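Local atomic coordinates of ribokinase (PDB entry 6CW5), a protein that probably catalyses the ATP-dependent phosphorylation of D-ribose to D-ribose 5-phosphate, most likely with magnesium as the metal cofactor. Residues 53-58 / 142-147; 49-54 / 279-284; 16-21 / 153-158; 168-173 / 182-187. All blocks are in the same frame, centred on the assembly; numbering follows the deposited sequence.

Interaction 1: residues 53-58 / 142-147. With GOL (glycerol), chain B.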
# COMPACT_ATOMS: atom_id res chain seq x y z
N ALA A 53 3.46 18.45 -0.01
CA ALA A 53 3.85 19.65 -0.75
C ALA A 53 4.60 20.65 0.14
O ALA A 53 5.58 21.27 -0.31
CB ALA A 53 2.59 20.30 -1.35
N ASN A 54 4.11 20.88 1.36
CA ASN A 54 4.76 21.82 2.27
C ASN A 54 6.20 21.41 2.52
O ASN A 54 7.12 22.25 2.48
CB ASN A 54 4.05 21.88 3.64
CG ASN A 54 2.73 22.60 3.61
OD1 ASN A 54 2.41 23.30 2.67
ND2 ASN A 54 1.95 22.44 4.68
N GLN A 55 6.41 20.14 2.83
CA GLN A 55 7.75 19.67 3.16
C GLN A 55 8.64 19.66 1.92
O GLN A 55 9.81 20.03 1.99
CB GLN A 55 7.67 18.29 3.83
CG GLN A 55 7.11 18.41 5.24
CD GLN A 55 6.95 17.09 6.02
OE1 GLN A 55 7.53 16.06 5.68
NE2 GLN A 55 6.11 17.13 7.05
N ALA A 56 8.09 19.31 0.75
CA ALA A 56 8.89 19.37 -0.48
C ALA A 56 9.29 20.80 -0.80
O ALA A 56 10.43 21.07 -1.20
CB ALA A 56 8.10 18.77 -1.65
N PHE A 57 8.34 21.72 -0.66
CA PHE A 57 8.60 23.14 -0.89
C PHE A 57 9.73 23.64 0.02
O PHE A 57 10.57 24.45 -0.40
CB PHE A 57 7.32 23.92 -0.63
CG PHE A 57 7.30 25.27 -1.24
CD1 PHE A 57 7.01 25.42 -2.59
CD2 PHE A 57 7.58 26.39 -0.47
CE1 PHE A 57 6.98 26.69 -3.15
CE2 PHE A 57 7.58 27.65 -1.04
CZ PHE A 57 7.27 27.80 -2.38
N ALA A 58 9.73 23.19 1.27
CA ALA A 58 10.77 23.61 2.21
C ALA A 58 12.12 23.00 1.86
O ALA A 58 13.14 23.68 1.97
CB ALA A 58 10.36 23.25 3.64
N LEU A 142 11.20 11.25 2.37
CA LEU A 142 10.37 11.93 3.36
C LEU A 142 8.93 11.45 3.21
O LEU A 142 8.39 11.49 2.10
CB LEU A 142 10.46 13.44 3.15
CG LEU A 142 9.89 14.45 4.10
CD1 LEU A 142 10.23 14.10 5.56
CD2 LEU A 142 10.49 15.79 3.71
N VAL A 143 8.32 11.00 4.31
CA VAL A 143 6.96 10.46 4.28
C VAL A 143 6.20 11.01 5.48
O VAL A 143 6.79 11.41 6.49
CB VAL A 143 6.90 8.91 4.29
CG1 VAL A 143 7.15 8.34 2.86
CG2 VAL A 143 7.89 8.31 5.29
N GLN A 144 4.89 11.07 5.34
CA GLN A 144 4.02 11.50 6.44
C GLN A 144 2.87 10.52 6.48
O GLN A 144 3.08 9.34 6.21
CB GLN A 144 3.51 12.93 6.23
CG GLN A 144 4.66 13.91 5.84
CD GLN A 144 4.87 13.94 4.33
OE1 GLN A 144 3.95 13.62 3.56
NE2 GLN A 144 6.09 14.31 3.90
N ASN A 145 1.64 10.98 6.77
CA ASN A 145 0.57 10.00 6.83
C ASN A 145 -0.71 10.53 6.20
O ASN A 145 -1.80 10.18 6.64
CB ASN A 145 0.28 9.55 8.28
CG ASN A 145 -0.61 8.29 8.35
OD1 ASN A 145 -0.44 7.37 7.54
ND2 ASN A 145 -1.55 8.26 9.31
N GLU A 146 -0.61 11.35 5.15
CA GLU A 146 -1.80 11.87 4.49
C GLU A 146 -2.09 11.16 3.17
O GLU A 146 -2.91 11.66 2.39
CB GLU A 146 -1.68 13.38 4.24
CG GLU A 146 -1.72 14.19 5.53
CD GLU A 146 -1.73 15.71 5.34
OE1 GLU A 146 -1.29 16.22 4.28
OE2 GLU A 146 -2.15 16.40 6.30
N VAL A 147 -1.41 10.05 2.89
CA VAL A 147 -1.69 9.18 1.75
C VAL A 147 -1.94 7.79 2.30
O VAL A 147 -1.79 7.60 3.53
CB VAL A 147 -0.53 9.23 0.73
CG1 VAL A 147 -0.28 10.69 0.35
CG2 VAL A 147 0.76 8.58 1.31
C1 GOL B . -1.00 21.68 6.00
O1 GOL B . -0.92 22.74 5.01
C2 GOL B . -2.41 21.07 5.85
O2 GOL B . -2.70 20.77 4.53
C3 GOL B . -2.51 19.84 6.77
O3 GOL B . -1.53 18.92 6.30
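Beside the predicted ribose pocket, Gln55 on helix 51-61 meets Leu142 of strand 140-143 and Gln144 just beyond the strand's C-terminal end. One atom, Gln55 OE1, does most of the touching. It accepts a hydrogen bond from Gln144 NE2 at 2.9 Å, with an N-H...O angle of 144°. The donor stands above the Gln55 carbonyl plane instead of on a lone pair, and the two amides are turned 89° apart, nearly perpendicular. Gln144 reaches this place because its chain folds at chi2 (88°), whereas Gln55 runs extended beyond CG to meet it from the opposite direction. From the side, Leu142 crosses Gln55 at about a right angle: its CG lies 3.3 Å from Gln55 OE1, and its CD2 packs on Gln55 CB at 3.8 Å. A buried carbonyl oxygen is thus walled by isobutyl carbons and gripped by one amide N-H. The other amide atom, Gln55 NE2, hydrogen-bonds to Asp281, the predicted proton acceptor. Glu146 follows the end of strand 140-143; binding groups at such C-terminal strand ends are usual in Rossmann-like folds like that of PfkB kinases. A glycerol, probably from crystallisation, spans both segments: Asn54 ND2 gives its O1 a weak bond of 2.9 Å, and its O3 donates to Glu146 OE2 at 2.6 Å. Both residues are predicted to bind substrate, and the same glycerol is also hydrogen-bonded to Asp24 and Asn22.

Interaction 2: residues 49-54 / 279-284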
# COMPACT_ATOMS: atom_id res chain seq x y z
N GLY A 49 -1.20 23.81 0.26
CA GLY A 49 -0.79 23.13 1.47
C GLY A 49 -0.57 21.63 1.27
O GLY A 49 -0.26 21.17 0.16
N GLY A 50 -0.75 20.87 2.36
CA GLY A 50 -0.52 19.44 2.39
C GLY A 50 0.84 19.08 2.96
O GLY A 50 1.83 19.76 2.69
N LYS A 51 0.90 18.03 3.79
CA LYS A 51 2.18 17.63 4.39
C LYS A 51 3.26 17.40 3.32
O LYS A 51 4.38 17.92 3.42
CB LYS A 51 1.98 16.39 5.25
CG LYS A 51 1.27 16.64 6.61
CD LYS A 51 2.22 17.13 7.68
CE LYS A 51 1.49 18.00 8.73
NZ LYS A 51 0.98 19.27 8.04
N GLY A 52 2.92 16.70 2.23
CA GLY A 52 3.94 16.41 1.23
C GLY A 52 4.40 17.65 0.49
O GLY A 52 5.60 17.91 0.36
N ALA A 53 3.46 18.45 -0.01
CA ALA A 53 3.85 19.65 -0.75
C ALA A 53 4.60 20.65 0.14
O ALA A 53 5.58 21.27 -0.31
CB ALA A 53 2.59 20.30 -1.35
N ASN A 54 4.11 20.88 1.36
CA ASN A 54 4.76 21.82 2.27
C ASN A 54 6.20 21.41 2.52
O ASN A 54 7.12 22.25 2.48
CB ASN A 54 4.05 21.88 3.64
CG ASN A 54 2.73 22.60 3.61
OD1 ASN A 54 2.41 23.30 2.67
ND2 ASN A 54 1.95 22.44 4.68
N ALA A 279 4.50 25.31 9.87
CA ALA A 279 5.77 25.59 10.54
C ALA A 279 6.51 24.30 10.87
O ALA A 279 7.73 24.21 10.70
CB ALA A 279 5.54 26.42 11.81
N GLY A 280 5.78 23.28 11.34
CA GLY A 280 6.39 21.98 11.51
C GLY A 280 6.83 21.39 10.18
O GLY A 280 7.88 20.78 10.08
N ASP A 281 6.02 21.59 9.12
CA ASP A 281 6.42 21.12 7.79
C ASP A 281 7.66 21.86 7.30
O ASP A 281 8.56 21.25 6.71
CB ASP A 281 5.27 21.31 6.80
CG ASP A 281 4.08 20.42 7.13
OD1 ASP A 281 4.30 19.39 7.80
OD2 ASP A 281 2.96 20.75 6.75
N CYS A 282 7.71 23.17 7.53
CA CYS A 282 8.92 23.92 7.22
C CYS A 282 10.13 23.30 7.91
O CYS A 282 11.15 23.00 7.28
CB CYS A 282 8.75 25.37 7.65
SG CYS A 282 10.14 26.40 7.19
N PHE A 283 10.02 23.07 9.22
CA PHE A 283 11.13 22.46 9.95
C PHE A 283 11.57 21.15 9.31
O PHE A 283 12.76 20.93 9.07
CB PHE A 283 10.73 22.25 11.41
CG PHE A 283 11.82 21.66 12.24
CD1 PHE A 283 12.74 22.48 12.87
CD2 PHE A 283 11.95 20.29 12.39
CE1 PHE A 283 13.76 21.94 13.63
CE2 PHE A 283 12.97 19.75 13.13
CZ PHE A 283 13.87 20.58 13.76
N ALA A 284 10.61 20.27 8.99
CA ALA A 284 10.95 18.96 8.45
C ALA A 284 11.72 19.07 7.14
O ALA A 284 12.73 18.38 6.93
CB ALA A 284 9.68 18.14 8.24
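Asp281, the predicted proton acceptor of the kinase, points its side chain from helix 279-292 at Lys51 and Asn54 near the start of helix 51-61. Its CB already packs on Asn54 CB, 3.4 Å away, where the two helices come close. Beyond it the carboxylate carbon CG, held beside the backbone N and anti to the carbonyl carbon (chi1 -66°), lies 3.8 Å from Asn54 CB. The two oxygens then part company. OD1 faces the Lys51 aliphatic chain, 3.1 Å from Lys51 CD. OD2 takes both cross-contact donors: Lys51 NZ at 2.8 Å, a salt bridge on the syn lone pair, and Asn54 ND2 at 2.9 Å on the anti lone pair. The second bond is almost straight (175°) and lies in the Asn54 amide plane. Bends at chi2 and chi4 curl the lysine past the oxygen side of the carboxylate, so that its ammonium reaches OD2 close to the carboxylate plane. With both lone pairs of OD2 engaged, the rotation of the carboxylate should be well fixed. Lys51 NZ also bonds the glycerol that occupies the predicted ribose pocket. The two segments carry sequence signatures of the PfkB family: GGKGAN in 49-54, and in 279-284 the last three residues of the GAGD that ends at Asp281. Gly50 is the N-cap of helix 51-61, and this helix start lies between strand 43-49 of the four-stranded sheet and the N-terminal end of helix 279-292, which packs against helix 297-311 on its other flank.

Interaction 3: residues 16-21 / 153-158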
# COMPACT_ATOMS: atom_id res chain seq x y z
N LEU A 16 13.19 12.21 -2.23
CA LEU A 16 11.86 11.93 -2.72
C LEU A 16 10.88 12.15 -1.58
O LEU A 16 11.09 11.60 -0.48
CB LEU A 16 11.74 10.49 -3.23
CG LEU A 16 10.35 10.05 -3.68
CD1 LEU A 16 9.86 10.81 -4.92
CD2 LEU A 16 10.43 8.56 -3.96
N VAL A 17 9.88 12.99 -1.81
CA VAL A 17 8.76 13.15 -0.88
C VAL A 17 7.60 12.33 -1.44
O VAL A 17 7.08 12.63 -2.52
CB VAL A 17 8.35 14.62 -0.71
CG1 VAL A 17 7.20 14.75 0.33
CG2 VAL A 17 9.56 15.48 -0.31
N ARG A 18 7.20 11.30 -0.72
CA ARG A 18 6.02 10.54 -1.09
C ARG A 18 4.93 11.01 -0.15
O ARG A 18 4.96 10.71 1.05
CB ARG A 18 6.25 9.04 -0.98
CG ARG A 18 5.00 8.18 -1.15
CD ARG A 18 4.35 8.27 -2.54
NE ARG A 18 3.10 7.51 -2.54
CZ ARG A 18 1.89 8.06 -2.60
NH1 ARG A 18 1.76 9.38 -2.75
NH2 ARG A 18 0.81 7.29 -2.53
N GLY A 19 3.99 11.82 -0.65
CA GLY A 19 3.06 12.42 0.29
C GLY A 19 1.99 13.23 -0.39
O GLY A 19 1.76 13.11 -1.59
N SER A 20 1.34 14.05 0.40
CA SER A 20 0.06 14.66 0.03
C SER A 20 0.23 16.06 -0.53
O SER A 20 1.20 16.76 -0.23
CB SER A 20 -0.81 14.73 1.28
OG SER A 20 -0.12 15.46 2.29
N VAL A 21 -0.79 16.48 -1.29
CA VAL A 21 -0.99 17.86 -1.71
C VAL A 21 -2.41 18.23 -1.31
O VAL A 21 -3.35 17.51 -1.64
CB VAL A 21 -0.81 18.03 -3.22
CG1 VAL A 21 -1.05 19.49 -3.66
CG2 VAL A 21 0.58 17.54 -3.62
N LEU A 153 4.15 2.70 3.76
CA LEU A 153 4.91 1.52 4.19
C LEU A 153 5.77 0.96 3.06
O LEU A 153 6.92 0.54 3.27
CB LEU A 153 3.95 0.43 4.68
CG LEU A 153 3.18 0.83 5.95
CD1 LEU A 153 2.09 -0.20 6.16
CD2 LEU A 153 4.14 0.81 7.14
N ALA A 154 5.20 0.89 1.85
CA ALA A 154 5.94 0.33 0.72
C ALA A 154 7.18 1.16 0.40
O ALA A 154 8.26 0.60 0.17
CB ALA A 154 5.01 0.23 -0.50
N TYR A 155 7.04 2.49 0.38
CA TYR A 155 8.19 3.33 0.05
C TYR A 155 9.25 3.27 1.15
O TYR A 155 10.45 3.19 0.86
CB TYR A 155 7.76 4.77 -0.16
CG TYR A 155 7.14 5.04 -1.51
CD1 TYR A 155 5.95 4.43 -1.89
CD2 TYR A 155 7.76 5.88 -2.42
CE1 TYR A 155 5.38 4.70 -3.15
CE2 TYR A 155 7.21 6.16 -3.66
CZ TYR A 155 6.02 5.55 -4.02
OH TYR A 155 5.47 5.81 -5.27
N LEU A 156 8.82 3.32 2.41
CA LEU A 156 9.79 3.21 3.52
C LEU A 156 10.52 1.88 3.48
O LEU A 156 11.75 1.82 3.69
CB LEU A 156 9.07 3.38 4.86
CG LEU A 156 9.94 3.12 6.11
CD1 LEU A 156 11.04 4.16 6.17
CD2 LEU A 156 9.07 3.20 7.36
N THR A 157 9.80 0.80 3.21
CA THR A 157 10.45 -0.52 3.15
C THR A 157 11.45 -0.57 2.01
O THR A 157 12.57 -1.09 2.17
CB THR A 157 9.37 -1.59 3.00
OG1 THR A 157 8.51 -1.54 4.15
CG2 THR A 157 10.01 -2.99 2.92
N ALA A 158 11.07 -0.03 0.85
CA ALA A 158 12.00 -0.00 -0.28
C ALA A 158 13.23 0.84 0.05
O ALA A 158 14.36 0.52 -0.38
CB ALA A 158 11.29 0.56 -1.52
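Leu16 and Arg18, alternate residues of strand 15-18, turn the same way and together receive the Tyr155 ring from helix 149-161. Leu16 comes first and touches the ring at its edge, near the ring plane, with CD2 4.0 Å from Tyr155 CE2. Val17 points to the other side of the sheet. Arg18 then lies across one face of the phenol: its CG stands 3.7 Å from the ring centroid and only 5° off the normal, a CH-pi contact, and CD continues over the rim to 3.5 Å from Tyr155 CZ. With chi1 at 171° and a bend at chi2, the aliphatic part of the arginine is laid over the ring, and NE comes to 3.7 Å from Tyr155 CE1. The guanidinium is inclined 62° to the ring rather than stacked on it, and its nitrogens go to other partners, NH2 to Ser151 and NH1 to the carbonyl of Asp69. The carboxylate of the same Asp69 takes the Tyr155 hydroxyl, so NH1 and the phenol share Asp69 of strand 66-73, while NH2 ties back to helix 149-161. Helix 149-161, which follows strand 140-143, covers one face of the mostly parallel sheet across strand 15-18, with its Ala154 touching Ser150 of the second subunit. Helix 51-61 covers the other face, where Val17 meets Ala56.

Interaction 4: residues 168-173 / 182-187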
# COMPACT_ATOMS: atom_id res chain seq x y z
N SER A 168 15.72 7.79 5.61
CA SER A 168 14.28 8.01 5.58
C SER A 168 13.85 8.80 6.80
O SER A 168 14.36 8.59 7.90
CB SER A 168 13.53 6.69 5.52
OG SER A 168 14.01 5.86 6.57
N VAL A 169 12.87 9.68 6.61
CA VAL A 169 12.41 10.64 7.62
C VAL A 169 10.90 10.58 7.62
O VAL A 169 10.27 10.72 6.56
CB VAL A 169 12.92 12.06 7.31
CG1 VAL A 169 12.45 13.04 8.36
CG2 VAL A 169 14.44 12.09 7.21
N PHE A 170 10.30 10.35 8.79
CA PHE A 170 8.85 10.13 8.88
C PHE A 170 8.24 11.08 9.89
O PHE A 170 8.79 11.26 10.98
CB PHE A 170 8.61 8.69 9.29
CG PHE A 170 7.17 8.32 9.56
CD1 PHE A 170 6.17 8.55 8.62
CD2 PHE A 170 6.84 7.63 10.73
CE1 PHE A 170 4.87 8.14 8.86
CE2 PHE A 170 5.54 7.25 10.99
CZ PHE A 170 4.55 7.48 10.04
N ASN A 171 7.11 11.69 9.52
CA ASN A 171 6.35 12.57 10.41
C ASN A 171 4.95 11.97 10.51
O ASN A 171 4.19 12.00 9.52
CB ASN A 171 6.37 13.98 9.81
CG ASN A 171 5.51 15.00 10.56
OD1 ASN A 171 4.87 15.85 9.93
ND2 ASN A 171 5.55 14.97 11.90
N PRO A 172 4.57 11.37 11.63
CA PRO A 172 3.27 10.63 11.65
C PRO A 172 2.06 11.55 11.81
O PRO A 172 1.44 11.66 12.87
CB PRO A 172 3.42 9.70 12.85
CG PRO A 172 4.39 10.49 13.82
CD PRO A 172 5.34 11.22 12.89
N SER A 173 1.72 12.22 10.71
CA SER A 173 0.65 13.22 10.72
C SER A 173 -0.26 12.99 9.51
O SER A 173 0.22 13.05 8.37
CB SER A 173 1.21 14.64 10.68
OG SER A 173 0.13 15.57 10.59
N ARG A 182 2.21 0.09 16.44
CA ARG A 182 2.90 -1.08 16.97
C ARG A 182 3.41 -2.01 15.88
O ARG A 182 4.36 -2.77 16.12
CB ARG A 182 1.99 -1.88 17.91
CG ARG A 182 1.68 -1.15 19.19
CD ARG A 182 0.86 -2.03 20.14
NE ARG A 182 -0.53 -2.21 19.72
CZ ARG A 182 -1.54 -1.47 20.17
NH1 ARG A 182 -1.32 -0.46 21.02
NH2 ARG A 182 -2.77 -1.71 19.75
N GLU A 183 2.83 -1.94 14.68
CA GLU A 183 3.23 -2.85 13.60
C GLU A 183 4.10 -2.17 12.57
O GLU A 183 4.52 -2.81 11.60
CB GLU A 183 1.97 -3.41 12.92
CG GLU A 183 1.23 -4.39 13.85
CD GLU A 183 -0.25 -4.51 13.55
OE1 GLU A 183 -0.63 -4.35 12.37
OE2 GLU A 183 -1.02 -4.74 14.51
N PHE A 184 4.35 -0.87 12.74
CA PHE A 184 5.11 -0.09 11.78
C PHE A 184 6.56 -0.57 11.71
O PHE A 184 7.15 -0.96 12.73
CB PHE A 184 5.01 1.38 12.19
CG PHE A 184 5.42 2.36 11.13
CD1 PHE A 184 4.48 2.85 10.22
CD2 PHE A 184 6.71 2.84 11.10
CE1 PHE A 184 4.84 3.78 9.26
CE2 PHE A 184 7.09 3.80 10.14
CZ PHE A 184 6.15 4.26 9.22
N PRO A 185 7.16 -0.62 10.50
CA PRO A 185 8.53 -1.15 10.35
C PRO A 185 9.58 -0.12 10.74
O PRO A 185 10.32 0.41 9.92
CB PRO A 185 8.58 -1.51 8.86
CG PRO A 185 7.71 -0.44 8.23
CD PRO A 185 6.55 -0.27 9.20
N TRP A 186 9.63 0.20 12.04
CA TRP A 186 10.56 1.20 12.55
C TRP A 186 12.00 0.88 12.19
O TRP A 186 12.82 1.80 12.09
CB TRP A 186 10.44 1.29 14.07
CG TRP A 186 9.04 1.71 14.45
CD1 TRP A 186 8.09 0.93 15.05
CD2 TRP A 186 8.44 2.99 14.24
NE1 TRP A 186 6.94 1.65 15.22
CE2 TRP A 186 7.12 2.92 14.74
CE3 TRP A 186 8.89 4.20 13.68
CZ2 TRP A 186 6.23 4.02 14.70
CZ3 TRP A 186 8.01 5.29 13.65
CH2 TRP A 186 6.69 5.18 14.15
N LYS A 187 12.34 -0.40 12.03
CA LYS A 187 13.74 -0.71 11.75
C LYS A 187 14.23 -0.08 10.45
O LYS A 187 15.44 0.08 10.29
CB LYS A 187 13.97 -2.22 11.70
CG LYS A 187 13.19 -2.94 10.62
CD LYS A 187 13.42 -4.42 10.65
CE LYS A 187 12.54 -5.13 9.64
NZ LYS A 187 12.77 -6.59 9.67
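Phe170, at the end of strand 167-170, is packed tightly between its own chain and the residues that follow helix 178-183. Its ring forms an offset stack with Phe184, centroids 4.6 Å apart and planes at 14°. The Phe184 tip does the touching: CZ sits toward the rim of the Phe170 face, 3.5 Å from Phe170 CE2. Over the opposite face stands Pro172 N, 4.1 Å above the plane, so the ring is sandwiched. Trp186 closes the edge, with CZ3 3.9 Å from Phe170 CD2 and CH2 in the Phe170 plane. The aromatic group continues beyond the contact, since Phe184 CD2 lies 3.4 Å above the centre of the Trp186 ring. Trp186 NE1 bonds the carbonyl of Leu181. Phe184 reaches inward with CG anti to its backbone N (chi1 -164°), while Glu183 and Lys187, on either side of Phe184 in the sequence, are exposed to solvent and touch nothing on 168-173. Pro172 and Pro185 each centre an inverse gamma turn, bending the chain on both sides of the cluster. The contact lies within a beta-alpha-beta crossover, in which helix 178-183 connects the adjacent parallel strands 167-170 and 191-195 of the Rossmann-like PfkB core.

How the interactions relate
The four contacts surround the C-terminal ends and faces of the parallel part of the large sheet. Interactions 1 and 2 share helix 51-61, Ala53 and Asn54, with centres about 6 Å apart; they meet through Gln55 and Asp281 and through Glu146 and the Lys51 backbone, making one continuous predicted ribose site. Interaction 3 lies about 9 Å from interaction 1, on strand 15-18 beside strand 140-143, and interaction 4 follows on strand 167-170, the next neighbour. Helix 149-161 bridges them, Leu153 and Leu156 packing on Phe184. Along the chain, 16-21 comes first and 279-284 last, so interaction 2 brings together a helix late in the chain and the site, while interactions 3 and 4 pack the sheet's other face.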